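Outer membrane protein TP0453 (Treponema pallidum, PDB 3K8I) alters membrane permeability at acidic pH, makes lipid vesicles leakier, and might take part in ligand transport. Local coordinates at residues V162-K167 and M189-T194. Sequence-based numbering, arbitrary orientation.
Sequences VALYIK and MELYLT
V162, L164 and I166 face L193, L191 and M189 as the hydrogen-bonded pairs of two antiparallel strands, and within each pair each residue gives its N-H to the other's carbonyl O, six bonds in all. The straightest of the six is at the I166–M189 end, where I166 N reaches M189 O over 2.8 Å at 173°; V162 N meets L193 O at a more bent 146°. A163–Y192 and Y165–E190 alternate with them as non-hydrogen-bonded pairs, and weaker CA-H...O contacts, the shortest from Y192 CA to V162 O at 3.3 Å, add to the backbone pairing.

The apolar face carries V162, L164, I166, M189, L191 and L193. I166 and M189 run alongside each other in the same direction; a bend at the methionine's third torsion (chi3 101°) brings its CE to I166 CD1 at 3.6 Å. V162 and L193 cross obliquely instead, with V162 CG1, set anti to the backbone N, 4.0 Å from L193 CD1. Between them L164 and L191 meet more loosely, CD2 to CD2 at 4.4 Å.

Contacts on the other face are mixed. A163 CB rests 3.7 Å from Y192 CD1, while Y165 CD1 approaches M189 O. Within 189-194, Y192 OH donates to E190 OE2 over 2.5 Å, a bond that ties the phenol to the residue two positions back, on the same face of the strand; OE2 is met on its anti side and from well out of the carboxylate plane. F149 of helix 147-153 packs against A163, Y165 and Y192 here.

Strand 21-26 flanks 162-166 and strand 199-207 flanks 189-196, each through backbone hydrogen bonds. The pair therefore forms two interior antiparallel strands, joined by a long connection that carries helix 170-173; 189-196 then turns back tightly into 199-207, part of the U-shaped beta-half-barrel of TP0453.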
loop_
_atom_site.group_PDB
_atom_site.type_symbol
_atom_site.label_atom_id
_atom_site.label_comp_id
_atom_site.label_asym_id
_atom_site.label_seq_id
_atom_site.Cartn_x
_atom_site.Cartn_y
_atom_site.Cartn_z
ATOM N N VAL A 162 7.696 10.566 -15.860
ATOM C CA VAL A 162 6.976 11.744 -15.397
ATOM C C VAL A 162 7.737 12.343 -14.217
ATOM O O VAL A 162 8.083 11.635 -13.261
ATOM C CB VAL A 162 5.554 11.360 -14.914
ATOM C CG1 VAL A 162 4.795 12.593 -14.379
ATOM C CG2 VAL A 162 4.777 10.688 -16.021
ATOM N N ALA A 163 8.001 13.641 -14.270
ATOM C CA ALA A 163 8.777 14.291 -13.212
ATOM C C ALA A 163 8.006 15.472 -12.653
ATOM O O ALA A 163 7.419 16.260 -13.402
ATOM C CB ALA A 163 10.188 14.716 -13.735
ATOM N N LEU A 164 8.004 15.590 -11.336
ATOM C CA LEU A 164 7.293 16.657 -10.656
ATOM C C LEU A 164 8.215 17.270 -9.620
ATOM O O LEU A 164 8.864 16.555 -8.867
ATOM C CB LEU A 164 6.009 16.112 -10.004
ATOM C CG LEU A 164 4.940 17.073 -9.483
ATOM C CD1 LEU A 164 4.134 17.704 -10.613
ATOM C CD2 LEU A 164 4.009 16.326 -8.523
ATOM N N TYR A 165 8.303 18.595 -9.609
ATOM C CA TYR A 165 9.133 19.297 -8.639
ATOM C C TYR A 165 8.330 20.363 -7.916
ATOM O O TYR A 165 7.804 21.288 -8.533
ATOM C CB TYR A 165 10.342 19.917 -9.335
ATOM C CG TYR A 165 11.116 20.910 -8.504
ATOM C CD1 TYR A 165 11.640 20.562 -7.267
ATOM C CD2 TYR A 165 11.344 22.195 -8.975
ATOM C CE1 TYR A 165 12.365 21.474 -6.521
ATOM C CE2 TYR A 165 12.067 23.110 -8.241
ATOM C CZ TYR A 165 12.572 22.750 -7.016
ATOM O OH TYR A 165 13.287 23.676 -6.290
ATOM N N ILE A 166 8.247 20.221 -6.602
ATOM C CA ILE A 166 7.460 21.109 -5.763
ATOM C C ILE A 166 8.428 21.839 -4.843
ATOM O O ILE A 166 9.103 21.204 -4.031
ATOM C CB ILE A 166 6.408 20.302 -4.962
ATOM C CG1 ILE A 166 5.500 19.544 -5.927
ATOM C CG2 ILE A 166 5.574 21.211 -4.034
ATOM C CD1 ILE A 166 4.897 18.273 -5.339
ATOM N N LYS A 167 8.516 23.163 -4.997
ATOM C CA LYS A 167 9.397 23.994 -4.182
ATOM C C LYS A 167 9.093 23.913 -2.685
ATOM O O LYS A 167 10.008 23.964 -1.861
ATOM C CB LYS A 167 9.368 25.454 -4.649
ATOM C CG LYS A 167 10.583 25.845 -5.475
ATOM C CD LYS A 167 10.333 27.043 -6.363
ATOM C CE LYS A 167 11.477 27.205 -7.379
ATOM N NZ LYS A 167 11.091 27.908 -8.645
ATOM N N MET A 189 10.256 19.103 -2.666
ATOM C CA MET A 189 9.794 17.762 -2.890
ATOM C C MET A 189 10.020 17.434 -4.360
ATOM O O MET A 189 9.710 18.251 -5.237
ATOM C CB MET A 189 8.309 17.711 -2.575
ATOM C CG MET A 189 7.841 16.433 -1.962
ATOM S SD MET A 189 6.129 16.586 -1.422
ATOM C CE MET A 189 5.282 15.739 -2.751
ATOM N N GLU A 190 10.557 16.245 -4.625
ATOM C CA GLU A 190 10.651 15.729 -5.986
ATOM C C GLU A 190 9.933 14.394 -6.076
ATOM O O GLU A 190 10.009 13.577 -5.148
ATOM C CB GLU A 190 12.102 15.506 -6.396
ATOM C CG GLU A 190 13.055 16.674 -6.191
ATOM C CD GLU A 190 14.499 16.277 -6.451
ATOM O OE1 GLU A 190 15.390 16.851 -5.801
ATOM O OE2 GLU A 190 14.752 15.391 -7.306
ATOM N N LEU A 191 9.259 14.174 -7.202
ATOM C CA LEU A 191 8.580 12.916 -7.484
ATOM C C LEU A 191 8.776 12.475 -8.942
ATOM O O LEU A 191 8.521 13.244 -9.886
ATOM C CB LEU A 191 7.090 13.014 -7.128
ATOM C CG LEU A 191 6.196 11.795 -7.399
ATOM C CD1 LEU A 191 6.471 10.655 -6.419
ATOM C CD2 LEU A 191 4.722 12.196 -7.351
ATOM N N TYR A 192 9.226 11.232 -9.108
ATOM C CA TYR A 192 9.483 10.638 -10.418
ATOM C C TYR A 192 8.657 9.386 -10.600
ATOM O O TYR A 192 8.559 8.570 -9.687
ATOM C CB TYR A 192 10.983 10.359 -10.590
ATOM C CG TYR A 192 11.783 11.609 -10.349
ATOM C CD1 TYR A 192 11.964 12.549 -11.373
ATOM C CD2 TYR A 192 12.300 11.898 -9.083
ATOM C CE1 TYR A 192 12.665 13.726 -11.148
ATOM C CE2 TYR A 192 13.004 13.072 -8.852
ATOM C CZ TYR A 192 13.185 13.980 -9.890
ATOM O OH TYR A 192 13.880 15.150 -9.669
ATOM N N LEU A 193 8.054 9.240 -11.773
ATOM C CA LEU A 193 7.127 8.137 -12.034
ATOM C C LEU A 193 7.407 7.464 -13.382
ATOM O O LEU A 193 7.423 8.128 -14.418
ATOM C CB LEU A 193 5.680 8.645 -11.986
ATOM C CG LEU A 193 5.184 9.392 -10.735
ATOM C CD1 LEU A 193 4.098 10.381 -11.094
ATOM C CD2 LEU A 193 4.683 8.433 -9.670
ATOM N N THR A 194 7.632 6.149 -13.355
ATOM C CA THR A 194 7.939 5.369 -14.559
ATOM C C THR A 194 7.113 4.077 -14.616
ATOM O O THR A 194 7.010 3.353 -13.624
ATOM C CB THR A 194 9.444 5.019 -14.636
ATOM O OG1 THR A 194 10.230 6.179 -14.330
ATOM C CG2 THR A 194 9.820 4.504 -16.032
#